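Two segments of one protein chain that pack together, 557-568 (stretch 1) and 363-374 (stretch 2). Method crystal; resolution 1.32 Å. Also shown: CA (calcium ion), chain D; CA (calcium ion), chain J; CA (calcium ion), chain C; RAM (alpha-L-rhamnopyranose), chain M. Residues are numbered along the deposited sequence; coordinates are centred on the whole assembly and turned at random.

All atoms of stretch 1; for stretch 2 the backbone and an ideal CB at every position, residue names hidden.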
ATOM      1  N   ALA A 557      -6.633   7.070   0.686  1.00  8.34           N
ATOM      2  CA  ALA A 557      -7.870   7.340  -0.042  1.00  8.05           C
ATOM      3  C   ALA A 557      -8.407   6.056  -0.683  1.00  8.43           C
ATOM      4  O   ALA A 557      -8.709   5.098   0.046  1.00  8.42           O
ATOM      5  CB  ALA A 557      -7.672   8.482  -1.043  1.00  9.08           C
ATOM      6  N   TYR A 558      -8.564   6.005  -2.003  1.00  8.15           N
ATOM      7  CA  TYR A 558      -9.044   4.780  -2.635  1.00  8.57           C
ATOM      8  C   TYR A 558      -7.903   3.822  -2.934  1.00  8.80           C
ATOM      9  O   TYR A 558      -7.248   3.898  -3.978  1.00  8.85           O
ATOM     10  CB  TYR A 558      -9.881   5.080  -3.879  1.00  8.80           C
ATOM     11  CG  TYR A 558     -11.188   5.815  -3.595  1.00  9.42           C
ATOM     12  CD1 TYR A 558     -11.735   5.875  -2.309  1.00 10.38           C
ATOM     13  CD2 TYR A 558     -11.881   6.445  -4.627  1.00 10.33           C
ATOM     14  CE1 TYR A 558     -12.943   6.548  -2.073  1.00 10.66           C
ATOM     15  CE2 TYR A 558     -13.081   7.118  -4.390  1.00 11.26           C
ATOM     16  CZ  TYR A 558     -13.592   7.170  -3.103  1.00 11.20           C
ATOM     17  OH  TYR A 558     -14.770   7.826  -2.823  1.00 13.69           O
ATOM     18  N   ASN A 559      -7.701   2.907  -1.983  1.00  8.28           N
ATOM     19  CA  ASN A 559      -6.577   1.968  -1.974  1.00  8.04           C
ATOM     20  C   ASN A 559      -6.364   1.349  -3.346  1.00  8.47           C
ATOM     21  O   ASN A 559      -7.314   0.818  -3.930  1.00  8.37           O
ATOM     22  CB  ASN A 559      -6.852   0.787  -1.023  1.00  8.58           C
ATOM     23  CG  ASN A 559      -7.272   1.199   0.384  1.00  8.77           C
ATOM     24  OD1 ASN A 559      -7.906   2.235   0.609  1.00  9.29           O
ATOM     25  ND2 ASN A 559      -6.989   0.323   1.339  1.00  9.03           N
ATOM     26  N   GLN A 560      -5.116   1.384  -3.822  1.00  8.17           N
ATOM     27  CA  GLN A 560      -4.714   0.755  -5.082  1.00  8.21           C
ATOM     28  C   GLN A 560      -3.700  -0.345  -4.807  1.00  8.19           C
ATOM     29  O   GLN A 560      -2.974  -0.273  -3.816  1.00  8.53           O
ATOM     30  CB  GLN A 560      -4.086   1.787  -6.021  1.00  8.23           C
ATOM     31  CG  GLN A 560      -5.044   2.891  -6.441  1.00  8.81           C
ATOM     32  CD  GLN A 560      -6.218   2.376  -7.234  1.00  8.98           C
ATOM     33  OE1 GLN A 560      -6.056   1.839  -8.331  1.00  9.48           O
ATOM     34  NE2 GLN A 560      -7.415   2.532  -6.681  1.00  9.08           N
ATOM     35  N   PRO A 561      -3.652  -1.364  -5.687  1.00  8.41           N
ATOM     36  CA  PRO A 561      -2.712  -2.461  -5.502  1.00  8.85           C
ATOM     37  C   PRO A 561      -1.269  -2.057  -5.792  1.00  8.64           C
ATOM     38  O   PRO A 561      -1.028  -1.107  -6.544  1.00  8.71           O
ATOM     39  CB  PRO A 561      -3.183  -3.501  -6.529  1.00  9.23           C
ATOM     40  CG  PRO A 561      -3.822  -2.689  -7.621  1.00  9.18           C
ATOM     41  CD  PRO A 561      -4.493  -1.553  -6.893  1.00  8.74           C
ATOM     42  N   PRO A 562      -0.309  -2.772  -5.199  1.00  8.26           N
ATOM     43  CA  PRO A 562       1.097  -2.442  -5.404  1.00  8.58           C
ATOM     44  C   PRO A 562       1.676  -3.044  -6.677  1.00  8.68           C
ATOM     45  O   PRO A 562       1.168  -4.044  -7.199  1.00  8.89           O
ATOM     46  CB  PRO A 562       1.769  -3.040  -4.168  1.00  8.48           C
ATOM     47  CG  PRO A 562       0.920  -4.250  -3.849  1.00  8.47           C
ATOM     48  CD  PRO A 562      -0.493  -3.886  -4.248  1.00  8.29           C
ATOM     49  N   HIS A 563       2.749  -2.420  -7.158  1.00  8.69           N
ATOM     50  CA  HIS A 563       3.480  -2.862  -8.339  1.00  9.51           C
ATOM     51  C   HIS A 563       4.972  -2.922  -8.068  1.00  9.81           C
ATOM     52  O   HIS A 563       5.476  -2.253  -7.172  1.00  9.61           O
ATOM     53  CB  HIS A 563       3.205  -1.903  -9.495  1.00  9.98           C
ATOM     54  CG  HIS A 563       1.877  -2.127 -10.133  1.00 10.26           C
ATOM     55  ND1 HIS A 563       0.753  -1.386  -9.834  1.00 12.53           N
ATOM     56  CD2 HIS A 563       1.490  -3.053 -11.037  1.00 11.42           C
ATOM     57  CE1 HIS A 563      -0.268  -1.849 -10.536  1.00 10.05           C
ATOM     58  NE2 HIS A 563       0.154  -2.859 -11.273  1.00 14.58           N
ATOM     59  N   THR A 564       5.675  -3.728  -8.854  1.00 10.00           N
ATOM     60  CA  THR A 564       7.132  -3.806  -8.767  1.00 10.07           C
ATOM     61  C   THR A 564       7.791  -2.816  -9.740  1.00 10.26           C
ATOM     62  O   THR A 564       7.185  -2.386 -10.733  1.00 10.57           O
ATOM     63  CB  THR A 564       7.617  -5.242  -9.053  1.00 10.16           C
ATOM     64  OG1 THR A 564       6.996  -5.717 -10.248  1.00  9.94           O
ATOM     65  CG2 THR A 564       7.251  -6.167  -7.908  1.00 10.58           C
ATOM     66  N   SER A 565       9.042  -2.464  -9.450  1.00 10.60           N
ATOM     67  CA  SER A 565       9.803  -1.555 -10.308  1.00 11.76           C
ATOM     68  C   SER A 565      10.228  -2.204 -11.621  1.00 11.66           C
ATOM     69  O   SER A 565      10.581  -1.492 -12.577  1.00 13.14           O
ATOM     70  CB  SER A 565      11.049  -1.060  -9.575  1.00 11.92           C
ATOM     71  OG  SER A 565      11.985  -2.102  -9.382  1.00 12.86           O
ATOM     72  N   PHE A 566      10.221  -3.537 -11.638  1.00 11.48           N
ATOM     73  CA  PHE A 566      10.614  -4.334 -12.790  1.00 11.60           C
ATOM     74  C   PHE A 566       9.390  -5.105 -13.280  1.00 11.41           C
ATOM     75  O   PHE A 566       8.390  -5.234 -12.558  1.00 11.53           O
ATOM     76  CB  PHE A 566      11.744  -5.305 -12.403  1.00 11.89           C
ATOM     77  CG  PHE A 566      11.368  -6.246 -11.295  1.00 11.07           C
ATOM     78  CD1 PHE A 566      10.829  -7.499 -11.578  1.00 12.52           C
ATOM     79  CD2 PHE A 566      11.497  -5.859  -9.965  1.00 11.36           C
ATOM     80  CE1 PHE A 566      10.450  -8.365 -10.558  1.00 13.56           C
ATOM     81  CE2 PHE A 566      11.116  -6.726  -8.935  1.00 12.29           C
ATOM     82  CZ  PHE A 566      10.586  -7.973  -9.237  1.00 13.04           C
ATOM     83  N   PHE A 567       9.460  -5.616 -14.506  1.00 11.20           N
ATOM     84  CA  PHE A 567       8.394  -6.445 -15.027  1.00 11.40           C
ATOM     85  C   PHE A 567       8.479  -7.831 -14.400  1.00 11.32           C
ATOM     86  O   PHE A 567       9.432  -8.580 -14.638  1.00 11.84           O
ATOM     87  CB  PHE A 567       8.436  -6.550 -16.554  1.00 11.18           C
ATOM     88  CG  PHE A 567       7.465  -7.556 -17.100  1.00 11.18           C
ATOM     89  CD1 PHE A 567       6.095  -7.307 -17.046  1.00 12.28           C
ATOM     90  CD2 PHE A 567       7.911  -8.756 -17.644  1.00 11.84           C
ATOM     91  CE1 PHE A 567       5.183  -8.240 -17.513  1.00 12.51           C
ATOM     92  CE2 PHE A 567       7.003  -9.692 -18.126  1.00 12.35           C
ATOM     93  CZ  PHE A 567       5.634  -9.428 -18.064  1.00 12.26           C
ATOM     94  N   LEU A 568       7.490  -8.146 -13.570  1.00 11.27           N
ATOM     95  CA  LEU A 568       7.339  -9.464 -12.980  1.00 11.32           C
ATOM     96  C   LEU A 568       6.186 -10.111 -13.723  1.00 11.35           C
ATOM     97  O   LEU A 568       5.040  -9.695 -13.596  1.00 11.14           O
ATOM     98  CB  LEU A 568       7.036  -9.348 -11.484  1.00 11.58           C
ATOM     99  CG  LEU A 568       7.219 -10.591 -10.606  1.00 11.19           C
ATOM    100  CD1 LEU A 568       7.025 -10.224  -9.132  1.00 11.96           C
ATOM    101  CD2 LEU A 568       6.274 -11.724 -11.001  1.00 11.92           C
ATOM    102  N   UNK A 363      -9.091  11.011 -11.819  1.00 10.11           N
ATOM    103  CA  UNK A 363      -9.641   9.669 -11.915  1.00 10.49           C
ATOM    104  C   UNK A 363      -9.538   8.881 -10.623  1.00  9.54           C
ATOM    105  O   UNK A 363      -9.034   9.376  -9.610  1.00  9.36           O
ATOM    106  CB  UNK A 363      -8.934   8.902 -13.034  1.00 10.49           C
ATOM    107  N   UNK A 364      -9.999   7.637 -10.673  1.00  9.37           N
ATOM    108  CA  UNK A 364     -10.204   6.845  -9.461  1.00  9.60           C
ATOM    109  C   UNK A 364      -9.266   5.663  -9.294  1.00  9.33           C
ATOM    110  O   UNK A 364      -9.227   5.067  -8.219  1.00  9.32           O
ATOM    111  CB  UNK A 364     -11.645   6.331  -9.436  1.00  9.60           C
ATOM    112  N   UNK A 365      -8.529   5.313 -10.344  1.00  9.24           N
ATOM    113  CA  UNK A 365      -7.584   4.198 -10.265  1.00  9.45           C
ATOM    114  C   UNK A 365      -6.340   4.543 -11.064  1.00  8.97           C
ATOM    115  O   UNK A 365      -6.406   5.336 -12.017  1.00  9.18           O
ATOM    116  CB  UNK A 365      -8.213   2.901 -10.778  1.00  9.45           C
ATOM    117  N   UNK A 366      -5.215   3.927 -10.693  1.00  9.15           N
ATOM    118  CA  UNK A 366      -3.903   4.331 -11.184  1.00  9.86           C
ATOM    119  C   UNK A 366      -2.931   3.184 -10.998  1.00  9.97           C
ATOM    120  O   UNK A 366      -2.899   2.567  -9.928  1.00 10.32           O
ATOM    121  CB  UNK A 366      -3.405   5.587 -10.466  1.00  9.86           C
ATOM    122  N   UNK A 367      -2.133   2.908 -12.028  1.00  9.17           N
ATOM    123  CA  UNK A 367      -1.142   1.832 -12.001  1.00  9.40           C
ATOM    124  C   UNK A 367       0.166   2.294 -12.623  1.00  9.40           C
ATOM    125  O   UNK A 367       0.203   2.623 -13.806  1.00  9.70           O
ATOM    126  CB  UNK A 367      -1.667   0.596 -12.734  1.00  9.40           C
ATOM    127  N   UNK A 368       1.224   2.325 -11.816  1.00  9.28           N
ATOM    128  CA  UNK A 368       2.556   2.720 -12.269  1.00  9.73           C
ATOM    129  C   UNK A 368       3.508   1.549 -12.072  1.00  9.98           C
ATOM    130  O   UNK A 368       3.727   1.104 -10.942  1.00  9.99           O
ATOM    131  CB  UNK A 368       3.052   3.958 -11.519  1.00  9.73           C
ATOM    132  N   UNK A 369       4.064   1.043 -13.166  1.00 10.12           N
ATOM    133  CA  UNK A 369       5.003  -0.071 -13.091  1.00 10.71           C
ATOM    134  C   UNK A 369       5.627  -0.287 -14.445  1.00 10.63           C
ATOM    135  O   UNK A 369       5.522   0.569 -15.325  1.00 10.74           O
ATOM    136  CB  UNK A 369       4.314  -1.348 -12.606  1.00 10.71           C
ATOM    137  N   UNK A 370       6.298  -1.421 -14.617  1.00 10.77           N
ATOM    138  CA  UNK A 370       6.798  -1.751 -15.939  1.00 10.79           C
ATOM    139  C   UNK A 370       5.715  -2.553 -16.623  1.00 10.88           C
ATOM    140  O   UNK A 370       5.665  -3.783 -16.516  1.00 11.50           O
ATOM    141  CB  UNK A 370       8.120  -2.519 -15.880  1.00 10.79           C
ATOM    142  N   UNK A 371       4.813  -1.826 -17.277  1.00 10.64           N
ATOM    143  CA  UNK A 371       3.628  -2.416 -17.882  1.00 11.31           C
ATOM    144  C   UNK A 371       3.950  -2.956 -19.267  1.00 11.21           C
ATOM    145  O   UNK A 371       3.451  -4.012 -19.670  1.00 11.27           O
ATOM    146  CB  UNK A 371       2.496  -1.390 -17.960  1.00 11.31           C
ATOM    147  N   UNK A 372       4.792  -2.212 -19.985  1.00 11.80           N
ATOM    148  CA  UNK A 372       5.282  -2.636 -21.289  1.00 12.12           C
ATOM    149  C   UNK A 372       6.790  -2.864 -21.189  1.00 12.50           C
ATOM    150  O   UNK A 372       7.567  -1.905 -21.299  1.00 11.96           O
ATOM    151  CB  UNK A 372       4.950  -1.602 -22.367  1.00 12.12           C
ATOM    152  N   UNK A 373       7.212  -4.120 -20.970  1.00 13.13           N
ATOM    153  CA  UNK A 373       8.633  -4.405 -20.787  1.00 13.81           C
ATOM    154  C   UNK A 373       9.455  -4.264 -22.083  1.00 14.61           C
ATOM    155  O   UNK A 373      10.684  -4.253 -22.025  1.00 16.14           O
ATOM    156  CB  UNK A 373       8.797  -5.820 -20.229  1.00 13.81           C
ATOM    157  N   UNK A 374       8.786  -4.134 -23.228  1.00 15.33           N
ATOM    158  CA  UNK A 374       9.477  -3.894 -24.504  1.00 16.07           C
ATOM    159  C   UNK A 374       9.790  -2.431 -24.760  1.00 16.56           C
ATOM    160  O   UNK A 374      10.526  -2.097 -25.692  1.00 18.20           O
ATOM    161  CB  UNK A 374       8.630  -4.430 -25.660  1.00 16.07           C
TER
HETATM  162 CA    CA D 630      -8.223   4.066   2.131  1.00  8.35          CA
HETATM  163 CA    CA J 636       8.532  -0.313 -19.884  1.00 11.55          CA
HETATM  164 CA    CA C 629     -13.336  10.313  -8.291  1.00  5.84          CA
HETATM  165  C1  RAM M 639     -15.923   4.952   0.582  1.00 17.63           C
HETATM  166  C2  RAM M 639     -16.118   4.860  -0.930  1.00 17.76           C
HETATM  167  C3  RAM M 639     -16.987   3.654  -1.304  1.00 16.68           C
HETATM  168  C4  RAM M 639     -18.302   3.656  -0.519  1.00 16.55           C
HETATM  169  C5  RAM M 639     -18.011   3.769   0.979  1.00 16.72           C
HETATM  170  C6  RAM M 639     -19.310   3.909   1.763  1.00 17.33           C
HETATM  171  O1  RAM M 639     -15.053   3.933   1.022  1.00 17.04           O
HETATM  172  O2  RAM M 639     -16.723   6.063  -1.359  1.00 19.57           O
HETATM  173  O3  RAM M 639     -17.254   3.639  -2.693  1.00 17.70           O
HETATM  174  O4  RAM M 639     -19.046   2.490  -0.826  1.00 16.16           O
HETATM  175  O5  RAM M 639     -17.169   4.885   1.262  1.00 17.98           O

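The two stretches run in nearly the same direction, 4° apart, so the positions of stretch 2 can be read in order against stretch 1.

Position 363 has nothing of stretch 1 near its CB, and its extended phi/psi of -147/-178 leaves many residues possible; it is Gly-363.

At 364 the CB points sideways, 4.8 Å from Tyr-558 CD2, with a calcium ion beyond it. A short acid suits, though asparagine could also offer an oxygen. Asp-364 binds the ion through OD1 at 2.1 Å, while its OD2 lies at the edge of the Tyr-558 ring, 3.8 Å from CE2.

The CB of 365 sits 3.4 Å from Gln-560 OE1, so a small residue is favoured; Ala-365 fits.

At 366 the backbone matters more than the side chain. Its N donates to Gln-560 OE1 at 3.3 Å, and the glutamine is held by its own NE2, which donates to Tyr-558 O at 3.0 Å. Any residue with a free NH would serve; Leu-366 sends its end away from stretch 1.

Position 367 points sideways, its CB 3.6 Å from His-563 CE1, with Pro-561 also in reach. A flat ring or a medium apolar chain would suit. His-367 pairs rim to rim with the His-563 ring, centroids 5.1 Å apart and planes at 90°.

The CB of 368 points away, so stretch 1 sets little; a beta-branched residue suits the extended backbone, as Thr-368 does.

At 369 an ideal CB would lie 3.3 Å from His-563 CB, which is tight, and phi/psi is -171/-167. Both favour glycine, and Gly-369 it is.

Position 370 faces stretch 1, its CB 3.6 Å from Phe-567 N, and a calcium ion lies farther along. A short acid or amide is the natural choice. Asp-370 binds the ion through OD1 at 2.4 Å. Its OD2 accepts from water 4 at 2.6 Å, and that water in turn accepts from Phe-567 N at 2.8 Å, so one carboxylate serves both the metal and the bridge.

Positions 371 and 372 point away and accept many side chains. The end of Leu-371 comes nearer stretch 1 but makes no contact; Asp-372 accepts from the N of 374 through OD1 at 3.0 Å.

At 373 the CB is 3.8 Å from Phe-567 CB, and phi is -71°. Proline or a compact aliphatic would suit. Pro-373 lays its CG over the face of the Phe-567 ring, 3.9 Å from the centroid.

Position 374 has open space where a CB would go; it is Gly-374.

Stretch 2 363-374: GDALHTGDLDPG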
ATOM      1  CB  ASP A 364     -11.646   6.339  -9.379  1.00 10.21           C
ATOM      2  CG  ASP A 364     -12.595   7.366  -8.823  1.00 11.28           C
ATOM      3  OD1 ASP A 364     -12.386   8.567  -9.084  1.00  9.70           O
ATOM      4  OD2 ASP A 364     -13.577   6.963  -8.145  1.00 13.84           O
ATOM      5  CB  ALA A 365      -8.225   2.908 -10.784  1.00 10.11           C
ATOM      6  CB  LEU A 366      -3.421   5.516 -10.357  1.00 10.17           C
ATOM      7  CG  LEU A 366      -2.135   6.243 -10.747  1.00  9.60           C
ATOM      8  CD1 LEU A 366      -2.291   6.923 -12.103  1.00 11.95           C
ATOM      9  CD2 LEU A 366      -1.802   7.259  -9.685  1.00 10.44           C
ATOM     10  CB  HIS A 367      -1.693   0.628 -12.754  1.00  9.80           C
ATOM     11  CG  HIS A 367      -2.863   0.024 -12.066  1.00  9.43           C
ATOM     12  ND1 HIS A 367      -4.169   0.399 -12.302  1.00 10.96           N
ATOM     13  CD2 HIS A 367      -2.899  -0.869 -11.055  1.00  8.70           C
ATOM     14  CE1 HIS A 367      -4.959  -0.269 -11.480  1.00  8.02           C
ATOM     15  NE2 HIS A 367      -4.212  -1.039 -10.712  1.00 12.90           N
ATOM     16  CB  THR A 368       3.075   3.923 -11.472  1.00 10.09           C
ATOM     17  OG1 THR A 368       2.180   5.032 -11.639  1.00 10.23           O
ATOM     18  CG2 THR A 368       4.461   4.326 -11.948  1.00 10.60           C
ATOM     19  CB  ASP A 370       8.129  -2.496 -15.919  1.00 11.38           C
ATOM     20  CG  ASP A 370       8.767  -2.516 -17.287  1.00 11.40           C
ATOM     21  OD1 ASP A 370       8.162  -1.938 -18.217  1.00 12.12           O
ATOM     22  OD2 ASP A 370       9.867  -3.088 -17.440  1.00 13.77           O
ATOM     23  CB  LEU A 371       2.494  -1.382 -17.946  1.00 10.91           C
ATOM     24  CG  LEU A 371       2.165  -0.577 -16.675  1.00 11.10           C
ATOM     25  CD1 LEU A 371       0.948   0.334 -16.880  1.00 11.98           C
ATOM     26  CD2 LEU A 371       1.945  -1.500 -15.465  1.00 12.42           C
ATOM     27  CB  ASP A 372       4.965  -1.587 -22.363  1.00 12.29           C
ATOM     28  CG  ASP A 372       5.379  -2.036 -23.756  1.00 13.79           C
ATOM     29  OD1 ASP A 372       6.037  -3.092 -23.873  1.00 14.79           O
ATOM     30  OD2 ASP A 372       5.039  -1.331 -24.730  1.00 15.40           O
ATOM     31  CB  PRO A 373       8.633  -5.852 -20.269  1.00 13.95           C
ATOM     32  CG  PRO A 373       7.408  -6.449 -20.841  1.00 13.94           C
ATOM     33  CD  PRO A 373       6.390  -5.342 -20.877  1.00 13.23           C
TER
HETATM   34  O   HOH W   1     -14.951   9.096  -7.640  1.00 13.06           O
HETATM   35  O   HOH W   2      -1.445   1.059  -8.190  1.00 11.75           O
HETATM   36  O   HOH W   3       5.760  -3.553 -12.702  1.00 11.40           O
HETATM   37  O   HOH W   4      11.548  -4.577 -16.104  1.00 15.28           O
HETATM   38  O   HOH W   5      10.622  -1.522 -19.586  1.00 14.03           O
HETATM   39  O   HOH W   6     -14.565  11.981  -7.641  1.00 11.13           O
HETATM   40  O   HOH W   7     -10.517   4.100   2.401  1.00  9.49           O
HETATM   41  O   HOH W   8      -8.181   6.060   3.440  1.00  8.30           O
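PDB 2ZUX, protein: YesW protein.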